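Local coordinates for insecticidal protein (Brevibacillus laterosporus, PDB 7ML9) that acts as an insecticidal toxin against the western corn rootworm, probably by assembling into a beta-barrel pore in the target membrane, at residues E38-A41 / G42-E46; K195-A198 / G199-Y202; A244-T247 / K248-K252. All blocks are in the same frame, centred on the assembly; numbering follows the deposited sequence.

In the fold
The three local contacts lie on opposite sides of the centre of a long, mostly beta-stranded molecule of the epsilon-toxin/MTX2 family. Interactions 1 and 3 belong to helices 28-48 and 242-252, whose segments meet directly, with centres 11 Å apart; Lys248 of the second helix reaches Asp39 and Thr43 of the first, Lys252 reaches Glu46, and one ethanediol touches both contacts. A sodium ion held by Glu30 and Asp34 lies close by, about 8 Å from the side chain of Glu38 and about 13 Å from that of Cys249. Interaction 2, a beta turn, lies toward the other end, its centre about 88 Å from interaction 1 and 79 Å from interaction 3.

Interaction 1. Residues E38-A41 / G42-E46; sequences EDEA and GTFNE. With EDO (1,2-ethanediol), chain H; EDO (1,2-ethanediol), chain E.
Successive backbone bonds join Glu38, Asp39, Glu40 and Ala41 to Gly42, Thr43, Phe44 and Asn45, each four residues on, in regular alpha-helical geometry. They run from Gly42 N to Glu38 O at 2.8 Å to a longer Phe44 N to Glu40 O bond at 3.3 Å. Asp39 O takes two donors: Thr43 N at 3.0 Å and the hydroxyl Thr43 OG1 at 2.8 Å, arriving from opposite faces of the carbonyl plane. The hydroxyl can fold back because OG1 stands beside its own backbone N and anti to the carbonyl carbon (chi1 -64°). The side chains of Asp39 and Thr43 then run alongside each other in the same direction, with Asp39 OD1 3.0 Å from Thr43 OG1. The other carboxylate oxygen, Asp39 OD2, accepts a bond of 2.6 Å from O1 of an ethanediol, probably from the crystallisation liquor. Next along the helix, about 100° further round, the ring of Phe44 comes close to the Glu40 carbonyl, CD2 3.4 Å from Glu40 O, while CE2 is 4.2 Å from Glu40 CG. The Glu40 chain, extended beyond CG, carries its carboxylate to a salt bridge with Arg82 and a hydrogen bond from Val230 N. Two cations converge on the Asp39 side of the helix: Arg229 pairs with OD2, and Lys248 of helix 242-252 reaches both OD1 and Thr43 OG1. With its hydroxyl proton committed to Asp39 O, Thr43 can offer Lys248 an oxygen as acceptor, and the flanking cations probably keep the buried Asp39 carboxylate ionised.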
loop_
_atom_site.group_PDB
_atom_site.type_symbol
_atom_site.label_atom_id
_atom_site.label_comp_id
_atom_site.label_asym_id
_atom_site.label_seq_id
_atom_site.Cartn_x
_atom_site.Cartn_y
_atom_site.Cartn_z
ATOM N N GLU A 38 -30.296 -5.752 7.661
ATOM C CA GLU A 38 -30.481 -6.841 6.696
ATOM C C GLU A 38 -30.954 -8.107 7.389
ATOM O O GLU A 38 -31.892 -8.764 6.929
ATOM C CB GLU A 38 -29.179 -7.135 5.931
ATOM C CG GLU A 38 -28.656 -5.984 5.131
ATOM C CD GLU A 38 -29.313 -5.865 3.774
ATOM O OE1 GLU A 38 -30.139 -6.742 3.435
ATOM O OE2 GLU A 38 -28.992 -4.901 3.043
ATOM N N ASP A 39 -30.300 -8.471 8.494
ATOM C CA ASP A 39 -30.689 -9.666 9.234
ATOM C C ASP A 39 -32.118 -9.541 9.749
ATOM O O ASP A 39 -32.907 -10.487 9.653
ATOM C CB ASP A 39 -29.717 -9.887 10.389
ATOM C CG ASP A 39 -29.981 -11.181 11.157
ATOM O OD1 ASP A 39 -30.573 -12.136 10.609
ATOM O OD2 ASP A 39 -29.561 -11.251 12.319
ATOM N N GLU A 40 -32.464 -8.368 10.280
ATOM C CA GLU A 40 -33.826 -8.106 10.747
ATOM C C GLU A 40 -34.847 -8.367 9.644
ATOM O O GLU A 40 -35.734 -9.215 9.789
ATOM C CB GLU A 40 -33.917 -6.663 11.243
ATOM C CG GLU A 40 -35.260 -6.247 11.872
ATOM C CD GLU A 40 -35.163 -4.842 12.449
ATOM O OE1 GLU A 40 -35.334 -3.856 11.682
ATOM O OE2 GLU A 40 -34.873 -4.727 13.656
ATOM N N ALA A 41 -34.727 -7.649 8.525
ATOM C CA ALA A 41 -35.703 -7.780 7.450
ATOM C C ALA A 41 -35.699 -9.186 6.859
ATOM O O ALA A 41 -36.763 -9.787 6.658
ATOM C CB ALA A 41 -35.433 -6.740 6.364
ATOM N N GLY A 42 -34.511 -9.719 6.546
ATOM C CA GLY A 42 -34.444 -11.041 5.932
ATOM C C GLY A 42 -35.084 -12.129 6.781
ATOM O O GLY A 42 -35.778 -13.010 6.263
ATOM N N THR A 43 -34.855 -12.091 8.094
ATOM C CA THR A 43 -35.380 -13.131 8.974
ATOM C C THR A 43 -36.911 -13.083 9.056
ATOM O O THR A 43 -37.570 -14.133 9.041
ATOM C CB THR A 43 -34.748 -12.987 10.357
ATOM O OG1 THR A 43 -33.327 -13.223 10.261
ATOM C CG2 THR A 43 -35.350 -13.980 11.336
ATOM N N PHE A 44 -37.493 -11.882 9.154
ATOM C CA PHE A 44 -38.952 -11.768 9.111
ATOM C C PHE A 44 -39.500 -12.177 7.752
ATOM O O PHE A 44 -40.595 -12.742 7.667
ATOM C CB PHE A 44 -39.388 -10.340 9.433
ATOM C CG PHE A 44 -39.342 -10.016 10.895
ATOM C CD1 PHE A 44 -39.923 -10.866 11.825
ATOM C CD2 PHE A 44 -38.703 -8.875 11.344
ATOM C CE1 PHE A 44 -39.867 -10.578 13.181
ATOM C CE2 PHE A 44 -38.642 -8.581 12.695
ATOM C CZ PHE A 44 -39.217 -9.427 13.612
ATOM N N ASN A 45 -38.756 -11.904 6.681
ATOM C CA ASN A 45 -39.218 -12.307 5.360
ATOM C C ASN A 45 -39.312 -13.817 5.242
ATOM O O ASN A 45 -40.216 -14.327 4.574
ATOM C CB ASN A 45 -38.310 -11.732 4.277
ATOM C CG ASN A 45 -38.521 -10.262 4.091
ATOM O OD1 ASN A 45 -39.495 -9.697 4.603
ATOM N ND2 ASN A 45 -37.628 -9.622 3.345
ATOM N N GLU A 46 -38.386 -14.552 5.871
ATOM C CA GLU A 46 -38.518 -16.003 5.914
ATOM C C GLU A 46 -39.699 -16.404 6.787
ATOM O O GLU A 46 -40.462 -17.311 6.430
ATOM C CB GLU A 46 -37.233 -16.659 6.441
ATOM C CG GLU A 46 -36.002 -16.470 5.496
ATOM C CD GLU A 46 -34.752 -17.225 5.940
ATOM O OE1 GLU A 46 -34.700 -17.758 7.074
ATOM O OE2 GLU A 46 -33.787 -17.271 5.136
HETATM C C1 EDO H . -28.997 -14.354 14.075
HETATM O O1 EDO H . -29.770 -13.733 13.039
HETATM C C2 EDO H . -27.616 -14.722 13.548
HETATM O O2 EDO H . -27.103 -15.786 14.353
HETATM C C1 EDO E . -33.268 -15.707 0.781
HETATM O O1 EDO E . -31.884 -15.356 0.794
HETATM C C2 EDO E . -33.500 -16.701 1.907
HETATM O O2 EDO E . -33.903 -15.959 3.060
#

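Interaction 2. Residues K195-A198 / G199-Y202; sequences KVPA and GKTY
Pro197 O receives the backbone N of Lys200 at 2.9 Å, with a somewhat bent N-H...O angle of 144°. The bond closes a type II beta turn whose second and third residues are Ala198 and Gly199; Gly199 takes the third position with a positive phi of 76°, as is common in type II turns. Lys200 then folds back across the proline: its CG, set anti to the carbonyl carbon (chi1 -59°), rests 3.7 Å from Pro197 CB, while the rest of the chain bends at chi2 and leads away. This turn carries the chain out of strand 193-196, which pairs with strand 123-126 in a small two-stranded sheet, and into strand 201-229 of the large mixed sheet, so it is a change of sheet and not the loop of a two-stranded hairpin. Around it, Asp122 accepts a bond from Ala198 N and the backbone of Lys200 bonds to that of Asn116. On the strand leaving the turn, Tyr202 fills the angle between the two arms. Val196 CG1 lies over one face of the phenol ring in a CH-pi contact, 4.2 Å from the ring centroid, and CG2 of the same valine touches Tyr202 CD2 at 3.7 Å; the valine and tyrosine side chains run antiparallel, one alongside the other. The Pro197 and Tyr202 side chains run crosswise at about a right angle, with Pro197 CD 3.3 Å from Tyr202 OH and 3.7 Å from Tyr202 CZ. Tyr202 also packs on Ile287 and Asp289 of strand 266-289, and Val196 on Leu114.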
loop_
_atom_site.group_PDB
_atom_site.type_symbol
_atom_site.label_atom_id
_atom_site.label_comp_id
_atom_site.label_asym_id
_atom_site.label_seq_id
_atom_site.Cartn_x
_atom_site.Cartn_y
_atom_site.Cartn_z
ATOM N N LYS A 195 43.103 -1.712 -15.858
ATOM C CA LYS A 195 44.364 -1.943 -16.559
ATOM C C LYS A 195 44.526 -0.888 -17.652
ATOM O O LYS A 195 43.695 -0.795 -18.559
ATOM C CB LYS A 195 44.417 -3.353 -17.150
ATOM C CG LYS A 195 45.654 -3.613 -18.020
ATOM C CD LYS A 195 46.042 -5.100 -18.049
ATOM C CE LYS A 195 46.741 -5.483 -19.357
ATOM N NZ LYS A 195 46.016 -4.963 -20.562
ATOM N N VAL A 196 45.570 -0.069 -17.543
ATOM C CA VAL A 196 45.849 0.975 -18.529
ATOM C C VAL A 196 47.208 0.683 -19.159
ATOM O O VAL A 196 48.236 0.736 -18.467
ATOM C CB VAL A 196 45.824 2.374 -17.897
ATOM C CG1 VAL A 196 45.985 3.439 -18.978
ATOM C CG2 VAL A 196 44.520 2.589 -17.110
ATOM N N PRO A 197 47.256 0.351 -20.445
ATOM C CA PRO A 197 48.533 -0.033 -21.066
ATOM C C PRO A 197 49.519 1.123 -21.185
ATOM O O PRO A 197 49.142 2.299 -21.280
ATOM C CB PRO A 197 48.116 -0.533 -22.454
ATOM C CG PRO A 197 46.669 -0.904 -22.322
ATOM C CD PRO A 197 46.099 0.065 -21.311
ATOM N N ALA A 198 50.807 0.765 -21.223
ATOM C CA ALA A 198 51.869 1.754 -21.387
ATOM C C ALA A 198 51.546 2.725 -22.521
ATOM O O ALA A 198 51.074 2.324 -23.587
ATOM C CB ALA A 198 53.206 1.044 -21.655
ATOM N N GLY A 199 51.775 4.012 -22.273
ATOM C CA GLY A 199 51.548 5.038 -23.268
ATOM C C GLY A 199 50.100 5.405 -23.515
ATOM O O GLY A 199 49.836 6.246 -24.383
ATOM N N LYS A 200 49.152 4.826 -22.783
ATOM C CA LYS A 200 47.741 5.086 -23.034
ATOM C C LYS A 200 47.171 6.055 -22.001
ATOM O O LYS A 200 47.614 6.111 -20.854
ATOM C CB LYS A 200 46.931 3.788 -23.014
ATOM C CG LYS A 200 47.360 2.744 -24.035
ATOM C CD LYS A 200 47.268 3.245 -25.457
ATOM C CE LYS A 200 47.462 2.090 -26.436
ATOM N NZ LYS A 200 47.533 2.595 -27.829
ATOM N N THR A 201 46.198 6.843 -22.431
ATOM C CA THR A 201 45.441 7.696 -21.526
ATOM C C THR A 201 43.985 7.273 -21.614
ATOM O O THR A 201 43.412 7.246 -22.707
ATOM C CB THR A 201 45.593 9.174 -21.876
ATOM O OG1 THR A 201 46.979 9.542 -21.830
ATOM C CG2 THR A 201 44.813 10.026 -20.871
ATOM N N TYR A 202 43.404 6.924 -20.474
ATOM C CA TYR A 202 42.019 6.490 -20.400
ATOM C C TYR A 202 41.174 7.525 -19.659
ATOM O O TYR A 202 41.671 8.288 -18.826
ATOM C CB TYR A 202 41.904 5.136 -19.698
ATOM C CG TYR A 202 42.273 3.944 -20.545
ATOM C CD1 TYR A 202 42.703 4.097 -21.863
ATOM C CD2 TYR A 202 42.170 2.650 -20.028
ATOM C CE1 TYR A 202 43.036 3.000 -22.636
ATOM C CE2 TYR A 202 42.499 1.550 -20.793
ATOM C CZ TYR A 202 42.932 1.733 -22.096
ATOM O OH TYR A 202 43.247 0.640 -22.859
#

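Interaction 3. Residues A244-T247 / K248-K252. With EDO (1,2-ethanediol), chain H.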
loop_
_atom_site.group_PDB
_atom_site.type_symbol
_atom_site.label_atom_id
_atom_site.label_comp_id
_atom_site.label_asym_id
_atom_site.label_seq_id
_atom_site.Cartn_x
_atom_site.Cartn_y
_atom_site.Cartn_z
ATOM N N ALA A 244 -21.094 -13.399 13.518
ATOM C CA ALA A 244 -22.140 -14.370 13.217
ATOM C C ALA A 244 -23.205 -13.765 12.318
ATOM O O ALA A 244 -23.708 -14.436 11.408
ATOM C CB ALA A 244 -22.770 -14.891 14.512
ATOM N N VAL A 245 -23.568 -12.500 12.556
ATOM C CA VAL A 245 -24.573 -11.875 11.711
ATOM C C VAL A 245 -24.049 -11.726 10.288
ATOM O O VAL A 245 -24.775 -11.972 9.322
ATOM C CB VAL A 245 -25.025 -10.530 12.308
ATOM C CG1 VAL A 245 -25.999 -9.805 11.358
ATOM C CG2 VAL A 245 -25.658 -10.755 13.699
ATOM N N LEU A 246 -22.771 -11.349 10.128
ATOM C CA LEU A 246 -22.226 -11.253 8.774
ATOM C C LEU A 246 -22.192 -12.619 8.097
ATOM O O LEU A 246 -22.511 -12.736 6.915
ATOM C CB LEU A 246 -20.819 -10.642 8.798
ATOM C CG LEU A 246 -20.117 -10.588 7.432
ATOM C CD1 LEU A 246 -20.785 -9.577 6.499
ATOM C CD2 LEU A 246 -18.616 -10.282 7.589
ATOM N N THR A 247 -21.797 -13.658 8.828
ATOM C CA THR A 247 -21.748 -14.987 8.239
ATOM C C THR A 247 -23.111 -15.380 7.686
ATOM O O THR A 247 -23.213 -15.884 6.561
ATOM C CB THR A 247 -21.263 -15.998 9.276
ATOM O OG1 THR A 247 -19.972 -15.602 9.754
ATOM C CG2 THR A 247 -21.175 -17.422 8.690
ATOM N N LYS A 248 -24.175 -15.086 8.437
ATOM C CA LYS A 248 -25.521 -15.430 7.995
ATOM C C LYS A 248 -25.911 -14.632 6.765
ATOM O O LYS A 248 -26.413 -15.189 5.777
ATOM C CB LYS A 248 -26.515 -15.181 9.143
ATOM C CG LYS A 248 -27.969 -15.425 8.761
ATOM C CD LYS A 248 -28.881 -15.230 9.973
ATOM C CE LYS A 248 -30.332 -15.550 9.598
ATOM N NZ LYS A 248 -31.246 -15.023 10.647
ATOM N N CYS A 249 -25.671 -13.315 6.804
ATOM C CA CYS A 249 -26.102 -12.432 5.734
ATOM C C CYS A 249 -25.391 -12.760 4.422
ATOM O O CYS A 249 -26.011 -12.713 3.348
ATOM C CB CYS A 249 -25.845 -10.986 6.157
ATOM S SG CYS A 249 -27.201 -10.374 7.246
ATOM N N GLN A 250 -24.107 -13.122 4.498
ATOM C CA GLN A 250 -23.375 -13.512 3.292
ATOM C C GLN A 250 -23.858 -14.853 2.753
ATOM O O GLN A 250 -24.001 -15.016 1.536
ATOM C CB GLN A 250 -21.878 -13.537 3.588
ATOM C CG GLN A 250 -21.336 -12.112 3.758
ATOM C CD GLN A 250 -19.816 -12.047 3.907
ATOM O OE1 GLN A 250 -19.197 -12.912 4.522
ATOM N NE2 GLN A 250 -19.222 -10.996 3.359
ATOM N N GLN A 251 -24.149 -15.812 3.642
ATOM C CA GLN A 251 -24.735 -17.081 3.209
ATOM C C GLN A 251 -26.088 -16.872 2.526
ATOM O O GLN A 251 -26.381 -17.503 1.500
ATOM C CB GLN A 251 -24.856 -18.015 4.415
ATOM C CG GLN A 251 -25.330 -19.421 4.090
ATOM C CD GLN A 251 -25.398 -20.285 5.329
ATOM O OE1 GLN A 251 -26.273 -20.113 6.176
ATOM N NE2 GLN A 251 -24.477 -21.208 5.446
ATOM N N LYS A 252 -26.913 -15.960 3.055
ATOM C CA LYS A 252 -28.252 -15.714 2.523
ATOM C C LYS A 252 -28.280 -14.810 1.309
ATOM O O LYS A 252 -29.306 -14.749 0.629
ATOM C CB LYS A 252 -29.149 -15.048 3.581
ATOM C CG LYS A 252 -29.309 -15.812 4.872
ATOM C CD LYS A 252 -30.420 -16.822 4.782
ATOM C CE LYS A 252 -30.538 -17.621 6.062
ATOM N NZ LYS A 252 -31.494 -18.749 5.798
HETATM C C1 EDO H . -28.997 -14.354 14.075
HETATM O O1 EDO H . -29.770 -13.733 13.039
HETATM C C2 EDO H . -27.616 -14.722 13.548
HETATM O O2 EDO H . -27.103 -15.786 14.353
#
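The flat amide of Gln250 has the isobutyl group of Leu246 over one face: Leu246 CD1 lies 3.7 Å from Gln250 CD, and Leu246 CG sits 3.8 Å from Gln250 OE1. The amide nitrogen NE2 is bonded to Phe260 O, and weakly to Phe257 O, which should help fix the rotation of the group against the leucine. Leu246 CG is anti to the backbone N (chi1 176°), whereas Gln250 CG stands beside its own N (chi1 -71°), which turns the amide back toward the preceding turn and onto the leucine. The same two residues are joined by the backbone bond from Gln250 N to Leu246 O, 2.9 Å. Its neighbours, such as Cys249 N to Val245 O at 3.0 Å, continue the alpha-helical pattern. On another side of the helix, Cys249 CB packs 3.5 Å from Val245 O and SG is 4.3 Å from Val245 CG1, a loose apolar touch. Lys248 is fully extended; its NZ bonds to Thr43 OG1 and pairs with Asp39, both on helix 28-48, and also donates to O1 of the ethanediol at 3.1 Å. The methylene CD brushes the same oxygen, so the diol lies alongside the end of the chain. The hydroxyl of Thr247 is bonded to Gly243 O, a turn earlier. One side of helix 242-252 packs on several elements: Leu246 and Gln250 touch Pro262 of strand 260-263, Val245 rests on Ala227 and Arg229 of strand 201-229, and Val245, Leu246 and Cys249 share Leu35 of helix 28-48.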